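Side-chain contacts in Beta/alpha-amylase (Paenibacillus polymyxa, PDB 3VOC), which hydrolyses alpha-1,4-glucosidic bonds of starch, its family 14 beta-amylase barrel domain, the part in this chain, releasing maltose from non-reducing chain ends: residues G84-D89 with S168-A173; M108-K111 with A117-E120. All coordinates share one frame; numbering follows the deposited sequence. Where two conformers were deposited one is given.

Interaction 1 of 2, residues G84-D89 with S168-A173; sequences GGNVGD and SYYPAA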
ATOM      1  N   GLY A  84       8.532  10.219   4.315  1.00 17.68           N
ATOM      2  CA  GLY A  84       9.851  10.837   4.105  1.00 18.81           C
ATOM      3  C   GLY A  84      10.914  10.576   5.167  1.00 19.82           C
ATOM      4  O   GLY A  84      11.249   9.428   5.448  1.00 18.48           O
ATOM      5  N   GLY A  85      11.462  11.651   5.745  1.00 20.60           N
ATOM      6  CA  GLY A  85      12.420  11.517   6.851  1.00 21.73           C
ATOM      7  C   GLY A  85      13.875  11.567   6.419  1.00 22.97           C
ATOM      8  O   GLY A  85      14.775  11.549   7.263  1.00 23.40           O
ATOM      9  N   ASN A  86      14.092  11.606   5.107  1.00 23.70           N
ATOM     10  CA  ASN A  86      15.420  11.813   4.525  1.00 25.01           C
ATOM     11  C   ASN A  86      15.534  13.265   4.126  1.00 25.65           C
ATOM     12  O   ASN A  86      14.573  13.844   3.646  1.00 25.12           O
ATOM     13  CB  ASN A  86      15.636  10.918   3.300  1.00 24.81           C
ATOM     14  CG  ASN A  86      15.401   9.442   3.607  1.00 25.98           C
ATOM     15  OD1 ASN A  86      16.176   8.821   4.332  1.00 28.00           O
ATOM     16  ND2 ASN A  86      14.324   8.884   3.063  1.00 24.20           N
ATOM     17  N   VAL A  87      16.713  13.851   4.322  1.00 27.03           N
ATOM     18  CA  VAL A  87      16.916  15.277   4.033  1.00 27.82           C
ATOM     19  C   VAL A  87      16.442  15.607   2.604  1.00 27.84           C
ATOM     20  O   VAL A  87      16.809  14.926   1.642  1.00 28.14           O
ATOM     21  CB  VAL A  87      18.398  15.703   4.286  1.00 28.34           C
ATOM     22  CG1 VAL A  87      18.641  17.138   3.819  1.00 29.41           C
ATOM     23  CG2 VAL A  87      18.738  15.584   5.780  1.00 28.51           C
ATOM     24  N   GLY A  88      15.596  16.629   2.481  1.00 27.93           N
ATOM     25  CA  GLY A  88      15.030  17.007   1.184  1.00 27.22           C
ATOM     26  C   GLY A  88      13.665  16.412   0.859  1.00 27.32           C
ATOM     27  O   GLY A  88      12.952  16.944   0.001  1.00 27.15           O
ATOM     28  N   ASP A  89      13.299  15.298   1.519  1.00 26.25           N
ATOM     29  CA  ASP A  89      11.954  14.707   1.345  1.00 25.15           C
ATOM     30  C   ASP A  89      10.898  15.753   1.691  1.00 24.38           C
ATOM     31  O   ASP A  89      11.149  16.633   2.535  1.00 23.84           O
ATOM     32  CB  ASP A  89      11.752  13.504   2.269  1.00 25.07           C
ATOM     33  CG  ASP A  89      12.474  12.262   1.791  1.00 25.08           C
ATOM     34  OD1 ASP A  89      12.905  12.236   0.623  1.00 25.84           O
ATOM     35  OD2 ASP A  89      12.599  11.305   2.586  1.00 23.06           O
ATOM     36  N   SER A 168      11.123  -1.804  -1.698  1.00 15.17           N
ATOM     37  CA  SER A 168      12.058  -2.316  -2.693  1.00 15.81           C
ATOM     38  C   SER A 168      12.689  -1.227  -3.544  1.00 15.84           C
ATOM     39  O   SER A 168      13.760  -1.439  -4.107  1.00 15.68           O
ATOM     40  CB  SER A 168      11.342  -3.322  -3.591  1.00 15.58           C
ATOM     41  OG  SER A 168      10.197  -2.718  -4.172  1.00 15.14           O
ATOM     42  N   TYR A 169      12.012  -0.088  -3.660  1.00 16.51           N
ATOM     43  CA  TYR A 169      12.557   1.045  -4.409  1.00 17.30           C
ATOM     44  C   TYR A 169      12.568   2.292  -3.515  1.00 17.99           C
ATOM     45  O   TYR A 169      11.528   2.724  -3.006  1.00 18.18           O
ATOM     46  CB  TYR A 169      11.806   1.248  -5.745  1.00 17.49           C
ATOM     47  CG  TYR A 169      10.388   1.801  -5.612  1.00 18.64           C
ATOM     48  CD1 TYR A 169       9.290   0.965  -5.349  1.00 17.43           C
ATOM     49  CD2 TYR A 169      10.156   3.170  -5.752  1.00 19.39           C
ATOM     50  CE1 TYR A 169       7.990   1.505  -5.219  1.00 20.59           C
ATOM     51  CE2 TYR A 169       8.890   3.707  -5.636  1.00 21.39           C
ATOM     52  CZ  TYR A 169       7.813   2.880  -5.373  1.00 22.45           C
ATOM     53  OH  TYR A 169       6.576   3.463  -5.270  1.00 26.67           O
ATOM     54  N   TYR A 170      13.756   2.863  -3.324  1.00 17.85           N
ATOM     55  CA  TYR A 170      13.948   3.864  -2.273  1.00 17.91           C
ATOM     56  C   TYR A 170      15.108   4.776  -2.658  1.00 17.72           C
ATOM     57  O   TYR A 170      16.266   4.326  -2.693  1.00 17.33           O
ATOM     58  CB  TYR A 170      14.236   3.161  -0.948  1.00 17.24           C
ATOM     59  CG  TYR A 170      14.021   3.983   0.311  1.00 17.82           C
ATOM     60  CD1 TYR A 170      12.778   4.552   0.597  1.00 17.24           C
ATOM     61  CD2 TYR A 170      15.052   4.132   1.251  1.00 16.10           C
ATOM     62  CE1 TYR A 170      12.580   5.286   1.764  1.00 17.60           C
ATOM     63  CE2 TYR A 170      14.862   4.873   2.424  1.00 14.96           C
ATOM     64  CZ  TYR A 170      13.625   5.437   2.675  1.00 16.96           C
ATOM     65  OH  TYR A 170      13.404   6.136   3.846  1.00 15.54           O
ATOM     66  N   PRO A 171      14.798   6.054  -2.962  1.00 17.79           N
ATOM     67  CA  PRO A 171      15.831   7.003  -3.409  1.00 17.97           C
ATOM     68  C   PRO A 171      17.045   7.021  -2.482  1.00 18.72           C
ATOM     69  O   PRO A 171      18.186   7.001  -2.961  1.00 18.73           O
ATOM     70  CB  PRO A 171      15.097   8.346  -3.410  1.00 18.13           C
ATOM     71  CG  PRO A 171      13.666   7.970  -3.777  1.00 18.42           C
ATOM     72  CD  PRO A 171      13.433   6.605  -3.101  1.00 17.55           C
ATOM     73  N   ALA A 172      16.815   6.999  -1.165  1.00 18.96           N
ATOM     74  CA  ALA A 172      17.920   7.087  -0.216  1.00 19.59           C
ATOM     75  C   ALA A 172      18.823   5.865  -0.221  1.00 19.70           C
ATOM     76  O   ALA A 172      19.956   5.940   0.258  1.00 20.11           O
ATOM     77  CB  ALA A 172      17.414   7.410   1.212  1.00 20.08           C
ATOM     78  N   ALA A 173      18.333   4.747  -0.771  1.00 19.70           N
ATOM     79  CA  ALA A 173      19.142   3.546  -0.967  1.00 19.57           C
ATOM     80  C   ALA A 173      19.878   3.543  -2.312  1.00 19.81           C
ATOM     81  O   ALA A 173      20.531   2.562  -2.653  1.00 19.80           O
ATOM     82  CB  ALA A 173      18.267   2.286  -0.838  1.00 19.79           C
TER
HETATM   83  O   HOH W   1      11.032   7.284   3.866  1.00 23.23           O

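Interaction 2 of 2, residues M108-K111 with A117-E120; sequences MQFK and ANSE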
ATOM      1  N   MET A 108      12.939  -5.761  13.146  1.00 16.19           N
ATOM      2  CA  MET A 108      11.919  -4.740  12.862  0.55 16.44           C
ATOM      3  C   MET A 108      12.052  -4.083  11.506  1.00 16.86           C
ATOM      4  O   MET A 108      11.106  -3.462  11.018  1.00 16.57           O
ATOM      5  CB  MET A 108      11.979  -3.639  13.910  0.55 16.39           C
ATOM      6  CG  MET A 108      11.743  -4.129  15.319  0.55 15.32           C
ATOM      7  SD  MET A 108      12.196  -2.832  16.479  0.55 15.86           S
ATOM      8  CE  MET A 108      11.110  -1.502  15.926  0.55 10.43           C
ATOM      9  N   GLN A 109      13.227  -4.191  10.904  1.00 16.63           N
ATOM     10  CA  GLN A 109      13.456  -3.466   9.673  1.00 17.18           C
ATOM     11  C   GLN A 109      13.599  -4.358   8.456  1.00 16.83           C
ATOM     12  O   GLN A 109      13.432  -5.586   8.544  1.00 16.90           O
ATOM     13  CB  GLN A 109      14.663  -2.535   9.840  1.00 17.56           C
ATOM     14  CG  GLN A 109      14.421  -1.448  10.913  1.00 21.05           C
ATOM     15  CD  GLN A 109      15.624  -0.555  11.135  1.00 24.91           C
ATOM     16  OE1 GLN A 109      16.748  -0.894  10.746  1.00 27.51           O
ATOM     17  NE2 GLN A 109      15.393   0.600  11.770  1.00 26.60           N
ATOM     18  N   PHE A 110      13.903  -3.719   7.330  1.00 17.11           N
ATOM     19  CA  PHE A 110      14.190  -4.398   6.069  1.00 17.14           C
ATOM     20  C   PHE A 110      15.612  -4.066   5.682  1.00 17.24           C
ATOM     21  O   PHE A 110      16.081  -2.966   5.935  1.00 17.45           O
ATOM     22  CB  PHE A 110      13.254  -3.910   4.965  1.00 16.68           C
ATOM     23  CG  PHE A 110      11.786  -4.167   5.237  1.00 16.71           C
ATOM     24  CD1 PHE A 110      11.181  -5.350   4.813  1.00 17.15           C
ATOM     25  CD2 PHE A 110      11.003  -3.203   5.880  1.00 17.74           C
ATOM     26  CE1 PHE A 110       9.818  -5.583   5.052  1.00 18.20           C
ATOM     27  CE2 PHE A 110       9.639  -3.417   6.121  1.00 19.19           C
ATOM     28  CZ  PHE A 110       9.042  -4.609   5.695  1.00 19.26           C
ATOM     29  N   LYS A 111      16.309  -5.018   5.074  1.00 17.90           N
ATOM     30  CA  LYS A 111      17.630  -4.745   4.552  1.00 18.41           C
ATOM     31  C   LYS A 111      17.681  -5.244   3.113  1.00 17.94           C
ATOM     32  O   LYS A 111      17.167  -6.318   2.804  1.00 17.67           O
ATOM     33  CB  LYS A 111      18.671  -5.427   5.446  1.00 19.33           C
ATOM     34  CG  LYS A 111      20.109  -5.072   5.173  1.00 22.09           C
ATOM     35  CD  LYS A 111      21.016  -5.398   6.380  1.00 22.91           C
ATOM     36  CE  LYS A 111      20.860  -4.389   7.516  1.00 25.60           C
ATOM     37  NZ  LYS A 111      21.981  -4.451   8.507  1.00 26.22           N
ATOM     38  N   ALA A 117      19.582  -0.501   5.194  1.00 18.20           N
ATOM     39  CA  ALA A 117      18.482  -0.742   6.139  1.00 18.49           C
ATOM     40  C   ALA A 117      17.361   0.277   5.927  1.00 18.44           C
ATOM     41  O   ALA A 117      17.619   1.491   5.861  1.00 19.84           O
ATOM     42  CB  ALA A 117      18.978  -0.689   7.583  1.00 18.26           C
ATOM     43  N   ASN A 118      16.133  -0.211   5.830  1.00 17.49           N
ATOM     44  CA  ASN A 118      14.965   0.641   5.569  1.00 17.19           C
ATOM     45  C   ASN A 118      13.966   0.490   6.720  1.00 17.18           C
ATOM     46  O   ASN A 118      13.730  -0.617   7.195  1.00 17.07           O
ATOM     47  CB  ASN A 118      14.372   0.302   4.181  1.00 16.67           C
ATOM     48  CG  ASN A 118      13.062   1.054   3.870  1.00 16.72           C
ATOM     49  OD1 ASN A 118      12.058   0.867   4.552  1.00 16.60           O
ATOM     50  ND2 ASN A 118      13.067   1.862   2.798  1.00 17.43           N
ATOM     51  N   SER A 119      13.425   1.611   7.202  1.00 17.37           N
ATOM     52  CA  SER A 119      12.470   1.593   8.322  1.00 17.10           C
ATOM     53  C   SER A 119      11.165   2.313   7.956  1.00 17.06           C
ATOM     54  O   SER A 119      10.555   2.958   8.795  1.00 16.96           O
ATOM     55  CB  SER A 119      13.109   2.243   9.554  1.00 17.71           C
ATOM     56  OG  SER A 119      13.415   3.597   9.257  1.00 17.58           O
ATOM     57  N   GLU A 120      10.736   2.198   6.699  1.00 16.86           N
ATOM     58  CA  GLU A 120       9.479   2.823   6.242  1.00 16.00           C
ATOM     59  C   GLU A 120       8.239   2.242   6.912  1.00 15.92           C
ATOM     60  O   GLU A 120       7.217   2.912   7.028  1.00 15.90           O
ATOM     61  CB  GLU A 120       9.327   2.668   4.735  1.00 16.06           C
ATOM     62  CG  GLU A 120      10.146   3.636   3.897  1.00 16.58           C
ATOM     63  CD  GLU A 120       9.770   3.502   2.439  1.00 16.36           C
ATOM     64  OE1 GLU A 120      10.401   2.665   1.747  1.00 16.72           O
ATOM     65  OE2 GLU A 120       8.810   4.175   2.007  1.00 16.65           O
TER

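Interaction 1 of 2, residues G84-D89 with S168-A173
Gly84 meets Tyr170 through a water: the water donates to Gly84 O at 2.7 Å and sits 2.6 Å from Tyr170 OH, at the edge of the phenol ring and in its plane. Gly84 has a positive phi, and a CB there would collide with Asp89 CB. Gly85 follows, its backbone paired with Cys91, which forms a disulfide with Cys83, so the loop is tied close to its base.

Asn86 makes the direct contact. Its CG lies anti to the carbonyl carbon and beside the backbone N (chi1 -55°), and the side chain comes at Tyr170 from the opposite direction. ND2 donates to Tyr170 OH over 3.0 Å at 168°, an almost straight bond with the acceptor nearly in the amide plane, although amide and ring planes stand 71° apart. On the other branch, OD1 rests 3.6 Å from Ala172 CB, a van der Waals touch.

From Asn86 to Asp89 the chain makes a type II beta turn, closed by Asp89 N bonding to Asn86 O. It belongs to the loop between strands 83-84 and 92-93, beyond the third strand of the (beta/alpha)8 barrel, whereas residues 168-173 belong to the long excursion after the fourth. Gly88 takes the positive phi usual at the third position of such a turn.

Asp89, a probable substrate-binding residue by similarity to relatives, closes the segment. Its OD2 accepts from Asn86 N, which approaches from above the carboxylate plane, and on its syn lone pair from Asn86 ND2 at 3.0 Å. Held by this carboxylate as well as by Tyr170 OH, the Asn86 amide is probably kept from turning.

Interaction 2 of 2, residues M108-K111 with A117-E120
Phe110 O accepts from Asn118 N at 2.8 Å, with 168° at the hydrogen and the donor tilted 22° from the carbonyl plane. The same oxygen takes a CA-H...O contact from Ala117 CA at 3.3 Å. In return Asn118 O receives Phe110 N, and this carbonyl oxygen also lies at the edge of the Phe110 ring, in its plane.

The reciprocal bonds define Phe110 and Asn118 as a hydrogen-bonded antiparallel pair in a small beta hairpin, strands 110-111 and 117-118; Lys111 and Ala117 form the adjacent non-hydrogen-bonded pair. Gln109, just past the end of helix 105-108, runs extended alongside the partner strand and brings NE2 3.6 Å from Ser119 CB. Ser119 OG itself bonds to Lys82 NZ.

With CG anti to the backbone N (chi1 175°), Asn118 turns its amide toward Glu120. OD1 accepts from Glu120 N at 2.9 Å, an Asx turn, while ND2 donates to the anti side of Glu120 OE1 at 3.0 Å. With an alanine here, Glu120 N and OE1 would probably be left without these mates and the carboxylate freer to turn.

How the interactions relate
Tyr170 joins the two contacts. While its hydroxyl serves interaction 1, its ring packs against interaction 2: CD1 lies 3.2 Å from Glu120 OE1 and CD2 lies 3.4 Å from Asn118 ND2. The centres of the interactions are about 12 Å apart, and in sequence the hairpin of strands 110-111 and 117-118 is nested inside the loop closed by interaction 1. Both lie near positions assigned to substrate binding by similarity: the Asn118 side chain is about 9 Å from those of His81 and Asp89, and Asp89 belongs to interaction 1 itself. The Tyr170 side chain is about 11 Å from that of Glu163, the predicted proton donor, consistent with loops flanking the active site.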